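Local coordinates for protein InvG (Salmonella enterica subsp. enterica serovar Typhimurium, PDB 4G08) that forms, as a whole protein of which this is the periplasmic domain, an outer-membrane ring of the type III secretion system that injects effectors into host cells, at residues A[24-29]-A[51-56]; A[57-62]-A[71-76]; A[101-106]-A[126-131]. One frame throughout, in Å; residues are numbered along the deposited sequence.

Interaction 1 (A[24-29]-A[51-56])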
loop_
_atom_site.group_PDB
_atom_site.type_symbol
_atom_site.label_atom_id
_atom_site.label_comp_id
_atom_site.label_asym_id
_atom_site.label_seq_id
_atom_site.Cartn_x
_atom_site.Cartn_y
_atom_site.Cartn_z
ATOM N N ARG A 24 9.328 13.420 -5.759
ATOM C CA ARG A 24 8.923 13.020 -7.095
ATOM C C ARG A 24 10.129 12.784 -7.985
ATOM O O ARG A 24 10.216 11.774 -8.675
ATOM C CB ARG A 24 7.996 14.037 -7.746
ATOM C CG ARG A 24 7.320 13.471 -8.983
ATOM C CD ARG A 24 6.300 14.425 -9.574
ATOM N NE ARG A 24 5.277 14.816 -8.610
ATOM C CZ ARG A 24 4.204 14.085 -8.342
ATOM N NH1 ARG A 24 4.061 12.904 -8.923
ATOM N NH2 ARG A 24 3.260 14.543 -7.529
ATOM N N THR A 25 11.075 13.704 -7.945
ATOM C CA THR A 25 12.296 13.544 -8.709
ATOM C C THR A 25 13.060 12.315 -8.242
ATOM O O THR A 25 13.452 11.464 -9.046
ATOM C CB THR A 25 13.172 14.784 -8.549
ATOM O OG1 THR A 25 12.531 15.893 -9.191
ATOM C CG2 THR A 25 14.535 14.560 -9.159
ATOM N N PHE A 26 13.121 12.143 -6.931
ATOM C CA PHE A 26 13.861 11.038 -6.354
ATOM C C PHE A 26 13.289 9.693 -6.784
ATOM O O PHE A 26 14.019 8.824 -7.258
ATOM C CB PHE A 26 13.848 11.142 -4.840
ATOM C CG PHE A 26 14.497 9.987 -4.161
ATOM C CD1 PHE A 26 15.873 9.898 -4.093
ATOM C CD2 PHE A 26 13.738 8.929 -3.723
ATOM C CE1 PHE A 26 16.475 8.797 -3.527
ATOM C CE2 PHE A 26 14.328 7.849 -3.117
ATOM C CZ PHE A 26 15.700 7.772 -3.042
ATOM N N PHE A 27 11.984 9.515 -6.630
ATOM C CA PHE A 27 11.383 8.236 -6.994
ATOM C C PHE A 27 11.332 7.994 -8.490
ATOM O O PHE A 27 11.470 6.854 -8.925
ATOM C CB PHE A 27 9.998 8.081 -6.393
ATOM C CG PHE A 27 10.023 7.757 -4.947
ATOM C CD1 PHE A 27 10.697 6.647 -4.488
ATOM C CD2 PHE A 27 9.515 8.651 -4.035
ATOM C CE1 PHE A 27 10.790 6.393 -3.139
ATOM C CE2 PHE A 27 9.612 8.412 -2.684
ATOM C CZ PHE A 27 10.241 7.274 -2.234
ATOM N N ASP A 28 11.314 9.060 -9.280
ATOM C CA ASP A 28 11.523 8.908 -10.714
ATOM C C ASP A 28 12.893 8.315 -10.990
ATOM O O ASP A 28 13.037 7.432 -11.833
ATOM C CB ASP A 28 11.386 10.242 -11.440
ATOM C CG ASP A 28 9.944 10.615 -11.694
ATOM O OD1 ASP A 28 9.059 9.758 -11.485
ATOM O OD2 ASP A 28 9.686 11.783 -12.049
ATOM N N ALA A 29 13.890 8.765 -10.238
ATOM C CA ALA A 29 15.243 8.251 -10.393
ATOM C C ALA A 29 15.310 6.772 -10.034
ATOM O O ALA A 29 15.916 5.977 -10.750
ATOM C CB ALA A 29 16.207 9.046 -9.534
ATOM N N GLY A 51 20.830 12.939 0.315
ATOM C CA GLY A 51 21.724 11.856 0.680
ATOM C C GLY A 51 22.338 11.140 -0.497
ATOM O O GLY A 51 21.939 11.325 -1.647
ATOM N N ASN A 52 23.302 10.281 -0.202
ATOM C CA ASN A 52 23.870 9.436 -1.224
ATOM C C ASN A 52 23.081 8.151 -1.361
ATOM O O ASN A 52 22.902 7.414 -0.388
ATOM C CB ASN A 52 25.324 9.129 -0.901
ATOM C CG ASN A 52 25.949 8.195 -1.906
ATOM O OD1 ASN A 52 25.957 8.474 -3.103
ATOM N ND2 ASN A 52 26.330 7.015 -1.448
ATOM N N PHE A 53 22.499 7.949 -2.537
ATOM C CA PHE A 53 21.658 6.789 -2.759
ATOM C C PHE A 53 22.194 5.850 -3.810
ATOM O O PHE A 53 22.582 6.260 -4.909
ATOM C CB PHE A 53 20.242 7.196 -3.127
ATOM C CG PHE A 53 19.511 7.856 -2.021
ATOM C CD1 PHE A 53 18.850 7.107 -1.076
ATOM C CD2 PHE A 53 19.582 9.223 -1.865
ATOM C CE1 PHE A 53 18.247 7.715 -0.005
ATOM C CE2 PHE A 53 18.988 9.837 -0.795
ATOM C CZ PHE A 53 18.323 9.082 0.141
ATOM N N GLU A 54 22.068 4.573 -3.491
ATOM C CA GLU A 54 22.276 3.496 -4.435
ATOM C C GLU A 54 20.997 2.684 -4.474
ATOM O O GLU A 54 20.319 2.514 -3.458
ATOM C CB GLU A 54 23.422 2.600 -3.966
ATOM C CG GLU A 54 24.807 3.195 -4.158
ATOM C CD GLU A 54 25.196 3.338 -5.618
ATOM O OE1 GLU A 54 24.691 2.556 -6.453
ATOM O OE2 GLU A 54 26.061 4.188 -5.920
ATOM N N PHE A 55 20.645 2.234 -5.665
ATOM C CA PHE A 55 19.374 1.580 -5.879
ATOM C C PHE A 55 19.598 0.090 -6.122
ATOM O O PHE A 55 18.984 -0.507 -7.001
ATOM C CB PHE A 55 18.658 2.231 -7.056
ATOM C CG PHE A 55 18.330 3.680 -6.833
ATOM C CD1 PHE A 55 17.739 4.088 -5.651
ATOM C CD2 PHE A 55 18.682 4.640 -7.762
ATOM C CE1 PHE A 55 17.462 5.418 -5.422
ATOM C CE2 PHE A 55 18.395 5.972 -7.543
ATOM C CZ PHE A 55 17.817 6.365 -6.353
ATOM N N HIS A 56 20.448 -0.508 -5.319
ATOM C CA HIS A 56 20.784 -1.926 -5.451
ATOM C C HIS A 56 19.681 -2.811 -4.892
ATOM O O HIS A 56 19.707 -4.007 -5.043
ATOM C CB HIS A 56 22.106 -2.233 -4.740
ATOM C CG HIS A 56 22.166 -1.717 -3.351
ATOM N ND1 HIS A 56 22.555 -0.434 -3.062
ATOM C CD2 HIS A 56 21.860 -2.292 -2.171
ATOM C CE1 HIS A 56 22.467 -0.230 -1.764
ATOM N NE2 HIS A 56 22.045 -1.344 -1.199
#
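F26, on the helix 23-30, brings the outer end of its ring, CE1 and CZ, up to both F53 and F55, and the three form an aromatic cluster within the N0 domain of this secretin. The pair with F53 is T-shaped: F26 presents an edge to the face of F53, with centroids 4.7 Å apart and ring planes at 67°. The leading atom is CE1 of F26, which stands over the F53 ring toward its rim, 3.5 Å from F53 CG, while CZ of F26 lies nearer the CD1 side.

The second pair is an offset edge-to-face contact in which roles are exchanged, for F55 turns its edge toward the face of F26. Its planes also meet at 67°, but the centroids are farther apart, 5.7 Å, because F55 is displaced from the ring centre; the nearest atoms are F26 CZ and F55 CE1 at 3.8 Å. F26 is thus edge to one neighbour and face to the other. On its far side the F55 ring runs up to the last turn of the segment, where A29 CB is 4.3 Å from F55 CE2.

Torsions explain the reach. CG of F26 is trans to its backbone N (chi1 176°), which carries the ring away from the helix axis toward 51-56, whereas both F53 and F55 already direct their CB atoms at the helix. Further out, F16 of strand 16-22 touches F26, A29 and F55, and L61 of helix 58-69 touches F26 and F55. The backbone of F53 is hydrogen-bonded to F16, tying this edge strand to its sheet. Within the helix, F27 offers a ring face to the cluster's central residue: F26 CD2 sits 3.8 Å above the plane of the F27 ring, over its centre.

Interaction 2 (A[57-62]-A[71-76])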
loop_
_atom_site.group_PDB
_atom_site.type_symbol
_atom_site.label_atom_id
_atom_site.label_comp_id
_atom_site.label_asym_id
_atom_site.label_seq_id
_atom_site.Cartn_x
_atom_site.Cartn_y
_atom_site.Cartn_z
ATOM N N ASP A 57 18.717 -2.195 -4.218
ATOM C CA ASP A 57 17.619 -2.942 -3.617
ATOM C C ASP A 57 16.444 -2.019 -3.333
ATOM O O ASP A 57 16.235 -1.604 -2.199
ATOM C CB ASP A 57 18.077 -3.610 -2.322
ATOM C CG ASP A 57 17.036 -4.554 -1.748
ATOM O OD1 ASP A 57 15.884 -4.560 -2.239
ATOM O OD2 ASP A 57 17.340 -5.211 -0.728
ATOM N N PRO A 58 15.637 -1.748 -4.365
ATOM C CA PRO A 58 14.621 -0.701 -4.311
ATOM C C PRO A 58 13.533 -0.950 -3.268
ATOM O O PRO A 58 13.092 -0.015 -2.594
ATOM C CB PRO A 58 14.025 -0.734 -5.714
ATOM C CG PRO A 58 15.135 -1.213 -6.582
ATOM C CD PRO A 58 16.026 -2.078 -5.746
ATOM N N ASN A 59 13.071 -2.187 -3.151
ATOM C CA ASN A 59 12.018 -2.474 -2.187
ATOM C C ASN A 59 12.478 -2.306 -0.750
ATOM O O ASN A 59 11.729 -1.818 0.091
ATOM C CB ASN A 59 11.447 -3.866 -2.394
ATOM C CG ASN A 59 10.397 -3.903 -3.478
ATOM O OD1 ASN A 59 9.940 -2.860 -3.948
ATOM N ND2 ASN A 59 9.866 -5.090 -3.751
ATOM N N ALA A 60 13.727 -2.655 -0.475
ATOM C CA ALA A 60 14.279 -2.419 0.848
ATOM C C ALA A 60 14.405 -0.928 1.128
ATOM O O ALA A 60 14.155 -0.473 2.243
ATOM C CB ALA A 60 15.626 -3.088 0.977
ATOM N N LEU A 61 14.816 -0.175 0.116
ATOM C CA LEU A 61 14.941 1.269 0.249
ATOM C C LEU A 61 13.592 1.918 0.502
ATOM O O LEU A 61 13.471 2.827 1.320
ATOM C CB LEU A 61 15.553 1.860 -1.010
ATOM C CG LEU A 61 15.889 3.336 -0.860
ATOM C CD1 LEU A 61 16.760 3.551 0.360
ATOM C CD2 LEU A 61 16.577 3.846 -2.108
ATOM N N LEU A 62 12.587 1.480 -0.241
ATOM C CA LEU A 62 11.244 1.989 -0.054
ATOM C C LEU A 62 10.763 1.775 1.365
ATOM O O LEU A 62 10.084 2.631 1.932
ATOM C CB LEU A 62 10.292 1.306 -1.016
ATOM C CG LEU A 62 10.190 1.995 -2.365
ATOM C CD1 LEU A 62 9.479 1.083 -3.333
ATOM C CD2 LEU A 62 9.433 3.299 -2.230
ATOM N N LEU A 71 6.134 7.849 4.956
ATOM C CA LEU A 71 5.468 7.473 3.716
ATOM C C LEU A 71 4.724 6.152 3.887
ATOM O O LEU A 71 5.091 5.313 4.718
ATOM C CB LEU A 71 6.492 7.315 2.589
ATOM C CG LEU A 71 7.469 8.457 2.338
ATOM C CD1 LEU A 71 8.395 8.122 1.181
ATOM C CD2 LEU A 71 6.705 9.732 2.053
ATOM N N ILE A 72 3.817 5.888 2.957
ATOM C CA ILE A 72 3.262 4.561 2.795
ATOM C C ILE A 72 3.218 4.231 1.310
ATOM O O ILE A 72 3.124 5.128 0.475
ATOM C CB ILE A 72 1.843 4.494 3.389
ATOM C CG1 ILE A 72 0.952 5.555 2.742
ATOM C CG2 ILE A 72 1.893 4.755 4.883
ATOM C CD1 ILE A 72 -0.438 5.661 3.337
ATOM N N TRP A 73 3.433 2.966 0.981
ATOM C CA TRP A 73 3.541 2.567 -0.414
ATOM C C TRP A 73 2.901 1.222 -0.685
ATOM O O TRP A 73 2.655 0.437 0.228
ATOM C CB TRP A 73 4.997 2.546 -0.856
ATOM C CG TRP A 73 5.784 1.496 -0.212
ATOM C CD1 TRP A 73 6.227 1.482 1.070
ATOM C CD2 TRP A 73 6.260 0.298 -0.820
ATOM N NE1 TRP A 73 6.927 0.332 1.313
ATOM C CE2 TRP A 73 6.991 -0.398 0.157
ATOM C CE3 TRP A 73 6.164 -0.239 -2.105
ATOM C CZ2 TRP A 73 7.637 -1.598 -0.112
ATOM C CZ3 TRP A 73 6.773 -1.450 -2.362
ATOM C CH2 TRP A 73 7.511 -2.111 -1.374
ATOM N N TYR A 74 2.563 1.013 -1.951
ATOM C CA TYR A 74 1.917 -0.204 -2.396
ATOM C C TYR A 74 2.402 -0.531 -3.802
ATOM O O TYR A 74 2.527 0.356 -4.641
ATOM C CB TYR A 74 0.402 -0.005 -2.398
ATOM C CG TYR A 74 -0.378 -1.242 -2.736
ATOM C CD1 TYR A 74 -0.233 -2.400 -1.990
ATOM C CD2 TYR A 74 -1.199 -1.279 -3.848
ATOM C CE1 TYR A 74 -0.949 -3.534 -2.295
ATOM C CE2 TYR A 74 -1.901 -2.417 -4.178
ATOM C CZ TYR A 74 -1.739 -3.553 -3.423
ATOM O OH TYR A 74 -2.365 -4.717 -3.805
ATOM N N PHE A 75 2.743 -1.790 -4.033
ATOM C CA PHE A 75 3.001 -2.289 -5.379
ATOM C C PHE A 75 1.840 -3.181 -5.773
ATOM O O PHE A 75 1.535 -4.138 -5.061
ATOM C CB PHE A 75 4.294 -3.107 -5.386
ATOM C CG PHE A 75 4.548 -3.832 -6.673
ATOM C CD1 PHE A 75 4.708 -3.138 -7.853
ATOM C CD2 PHE A 75 4.748 -5.198 -6.672
ATOM C CE1 PHE A 75 4.974 -3.807 -9.029
ATOM C CE2 PHE A 75 5.013 -5.873 -7.842
ATOM C CZ PHE A 75 5.125 -5.177 -9.023
ATOM N N ASP A 76 1.128 -2.823 -6.836
ATOM C CA ASP A 76 -0.101 -3.539 -7.187
ATOM C C ASP A 76 0.144 -4.590 -8.263
ATOM O O ASP A 76 -0.790 -5.234 -8.750
ATOM C CB ASP A 76 -1.203 -2.574 -7.627
ATOM C CG ASP A 76 -0.940 -1.967 -8.980
ATOM O OD1 ASP A 76 0.139 -2.235 -9.551
ATOM O OD2 ASP A 76 -1.807 -1.213 -9.470
#
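L62 and W73 make the main apolar contact here, pairing the first turns of helix 58-69 with strand 71-75 in the N0 domain. The contact is a CH-pi interaction: L62 CD1 lies 4.0 Å from the centroid of the six-membered ring of W73, only 19° off the ring normal, so the methyl group is over the face. CB of the same leucine also stands over the indole, 3.9 Å from W73 CE2, so the side chain spans the six-membered ring, from its CE2/CZ2 side to its CE3/CZ3 side. W73 holds its CG between backbone N and carbonyl carbon (chi1 68°), a rotamer that lays the indole against the helix.

The polar element is N59, one turn earlier. Its OD1 comes to 3.6 Å from W73 CH2 with the amide plane turned 43° from the indole plane, a van der Waals approach by an exposed residue to the CH2/CZ3 end of the ring.

The two segments are not hydrogen-bonded to each other; within 57-62, D57 is the N-cap of the helix, its OD1 accepting from A60 N in a weak bond of 3.4 Å, while L62 N to P58 O, at 2.8 Å, belongs to the regular helical pattern.

The surroundings enclose L62 and W73 from several elements. L62 also touches I82 of strand 80-84, and W73 packs on E63 and S66 farther along its partner helix. Strand 71-75 is an outermost strand of its mixed sheet, joined to 80-84 by backbone hydrogen bonds of I72 with Y83 and Y74 with Y81, and the helix covers the face of that sheet from which W73 projects.

Interaction 3 (A[101-106]-A[126-131])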
loop_
_atom_site.group_PDB
_atom_site.type_symbol
_atom_site.label_atom_id
_atom_site.label_comp_id
_atom_site.label_asym_id
_atom_site.label_seq_id
_atom_site.Cartn_x
_atom_site.Cartn_y
_atom_site.Cartn_z
ATOM N N ASN A 101 -10.790 -15.261 8.165
ATOM C CA ASN A 101 -9.687 -16.080 7.732
ATOM C C ASN A 101 -9.767 -16.496 6.272
ATOM O O ASN A 101 -8.791 -16.466 5.589
ATOM C CB ASN A 101 -9.457 -17.270 8.673
ATOM C CG ASN A 101 -8.084 -17.862 8.533
ATOM O OD1 ASN A 101 -7.122 -17.321 9.027
ATOM N ND2 ASN A 101 -7.989 -18.949 7.823
ATOM N N GLU A 102 -10.947 -16.840 5.807
ATOM C CA GLU A 102 -11.189 -17.155 4.398
ATOM C C GLU A 102 -10.906 -15.943 3.515
ATOM O O GLU A 102 -10.357 -16.077 2.424
ATOM C CB GLU A 102 -12.653 -17.587 4.240
ATOM C CG GLU A 102 -13.070 -18.154 2.889
ATOM C CD GLU A 102 -14.570 -18.429 2.820
ATOM O OE1 GLU A 102 -15.252 -18.319 3.868
ATOM O OE2 GLU A 102 -15.078 -18.692 1.707
ATOM N N PHE A 103 -11.337 -14.773 3.963
ATOM C CA PHE A 103 -11.144 -13.551 3.194
ATOM C C PHE A 103 -9.674 -13.139 3.120
ATOM O O PHE A 103 -9.142 -12.891 2.041
ATOM C CB PHE A 103 -11.969 -12.426 3.798
ATOM C CG PHE A 103 -11.861 -11.145 3.049
ATOM C CD1 PHE A 103 -12.276 -11.072 1.735
ATOM C CD2 PHE A 103 -11.232 -10.058 3.614
ATOM C CE1 PHE A 103 -12.150 -9.903 1.027
ATOM C CE2 PHE A 103 -11.057 -8.901 2.896
ATOM C CZ PHE A 103 -11.521 -8.822 1.601
ATOM N N ASN A 104 -8.989 -13.252 4.250
ATOM C CA ASN A 104 -7.554 -13.030 4.313
ATOM C C ASN A 104 -6.812 -13.906 3.324
ATOM O O ASN A 104 -5.967 -13.430 2.568
ATOM C CB ASN A 104 -7.052 -13.369 5.706
ATOM C CG ASN A 104 -6.734 -12.145 6.519
ATOM O OD1 ASN A 104 -5.892 -11.329 6.143
ATOM N ND2 ASN A 104 -7.326 -12.067 7.699
ATOM N N ASN A 105 -7.058 -15.206 3.400
ATOM C CA ASN A 105 -6.392 -16.133 2.503
ATOM C C ASN A 105 -6.679 -15.807 1.058
ATOM O O ASN A 105 -5.804 -15.912 0.204
ATOM C CB ASN A 105 -6.830 -17.553 2.791
ATOM C CG ASN A 105 -6.293 -18.056 4.100
ATOM O OD1 ASN A 105 -5.386 -17.461 4.680
ATOM N ND2 ASN A 105 -6.899 -19.112 4.617
ATOM N N PHE A 106 -7.891 -15.351 0.795
ATOM C CA PHE A 106 -8.263 -15.003 -0.552
ATOM C C PHE A 106 -7.404 -13.846 -1.056
ATOM O O PHE A 106 -6.884 -13.889 -2.171
ATOM C CB PHE A 106 -9.735 -14.632 -0.591
ATOM C CG PHE A 106 -10.168 -14.045 -1.886
ATOM C CD1 PHE A 106 -10.256 -14.833 -3.018
ATOM C CD2 PHE A 106 -10.357 -12.691 -2.003
ATOM C CE1 PHE A 106 -10.638 -14.293 -4.224
ATOM C CE2 PHE A 106 -10.709 -12.136 -3.212
ATOM C CZ PHE A 106 -10.849 -12.937 -4.326
ATOM N N GLY A 126 -18.712 -8.691 12.705
ATOM C CA GLY A 126 -19.002 -8.701 11.277
ATOM C C GLY A 126 -18.338 -7.563 10.531
ATOM O O GLY A 126 -18.729 -7.231 9.411
ATOM N N THR A 127 -17.358 -6.939 11.167
ATOM C CA THR A 127 -16.518 -5.969 10.488
ATOM C C THR A 127 -15.056 -6.199 10.814
ATOM O O THR A 127 -14.723 -6.930 11.742
ATOM C CB THR A 127 -16.870 -4.537 10.901
ATOM O OG1 THR A 127 -16.733 -4.406 12.322
ATOM N N PHE A 128 -14.194 -5.617 9.991
ATOM C CA PHE A 128 -12.762 -5.578 10.269
ATOM C C PHE A 128 -12.228 -4.217 9.870
ATOM O O PHE A 128 -12.909 -3.466 9.173
ATOM C CB PHE A 128 -12.029 -6.687 9.506
ATOM C CG PHE A 128 -12.040 -6.513 8.017
ATOM C CD1 PHE A 128 -11.147 -5.658 7.411
ATOM C CD2 PHE A 128 -12.896 -7.254 7.221
ATOM C CE1 PHE A 128 -11.135 -5.498 6.046
ATOM C CE2 PHE A 128 -12.894 -7.098 5.852
ATOM C CZ PHE A 128 -12.016 -6.209 5.264
ATOM N N TYR A 129 -11.079 -3.838 10.430
ATOM C CA TYR A 129 -10.452 -2.573 10.052
ATOM C C TYR A 129 -9.248 -2.805 9.174
ATOM O O TYR A 129 -8.610 -3.851 9.219
ATOM C CB TYR A 129 -10.003 -1.770 11.270
ATOM C CG TYR A 129 -11.075 -1.563 12.294
ATOM C CD1 TYR A 129 -12.094 -0.650 12.088
ATOM C CD2 TYR A 129 -11.034 -2.243 13.491
ATOM C CE1 TYR A 129 -13.102 -0.492 13.014
ATOM C CE2 TYR A 129 -11.996 -2.045 14.450
ATOM C CZ TYR A 129 -13.056 -1.207 14.185
ATOM O OH TYR A 129 -14.119 -1.148 15.065
ATOM N N VAL A 130 -8.976 -1.823 8.339
ATOM C CA VAL A 130 -7.781 -1.839 7.534
ATOM C C VAL A 130 -7.358 -0.407 7.288
ATOM O O VAL A 130 -8.197 0.491 7.196
ATOM C CB VAL A 130 -8.006 -2.562 6.196
ATOM C CG1 VAL A 130 -9.112 -1.889 5.408
ATOM C CG2 VAL A 130 -6.710 -2.619 5.399
ATOM N N SER A 131 -6.057 -0.178 7.412
ATOM C CA SER A 131 -5.505 1.156 7.281
ATOM C C SER A 131 -4.250 1.082 6.426
ATOM O O SER A 131 -3.368 0.243 6.656
ATOM C CB SER A 131 -5.168 1.737 8.656
ATOM O OG SER A 131 -6.325 1.850 9.468
#
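This contact lies in the second of the two domains of the periplasmic fragment, within the short domain shared by type II and type III secretins, where helix 100-109 packs over a three-stranded antiparallel sheet. Strand 127-132 is the middle strand of that sheet, and the meeting is between one phenylalanine from each element, F103 and F128.

The rings approach with planes only 30° apart, but they are slid past each other. With 5.6 Å between centroids they barely overlap, and the contact is better regarded as apolar packing at the ring margins than as a full stack. On the helix side CE2 and CD2 of F103 do the touching; on the strand side it is CE2 and CZ of F128. As whole side chains the two cross at about a right angle. The small buried surface, 66 Å² summed over both sides, agrees with so narrow a meeting, which bridges backbones whose nearest CA atoms, those of F103 and F128, are 10.8 Å apart.

Different first torsions bring the rings together across that gap. F103 extends its ring with CG trans to the backbone N (chi1 -178°), while F128 has its CG flanked by N and the carbonyl carbon (chi1 67°).

Other parts of the domain complete the buried setting. Helix 134-150 supplies A144 and M147 to F103 and V140 to F128, and L119 touches both rings. F128 is fixed in the sheet by backbone hydrogen bonding with V93 of strand 89-94. At the point of closest approach, F103 CE2 is 3.7 Å from F128 CZ.

Overall arrangement
Interactions 1 and 2 share the N0 domain and touch each other: F27 CE1 lies 3.5 Å from L62 CD2, and F27 also packs on L71, so helix 23-30 reaches both segments of interaction 2. Interaction 3 belongs to the other domain; its centre is about 35 Å from that of interaction 1 and about 23 Å from that of interaction 2. Interactions 2 and 3 are buried, whereas interaction 1 is only partly so. All three join a helix to strand or adjoining loop residues through aromatic rings, but the chemistry differs: edge-to-face phenylalanines in 24-29/51-56, aliphatic-on-indole packing in 57-62/71-76, and slipped, near-parallel rings in 101-106/126-131.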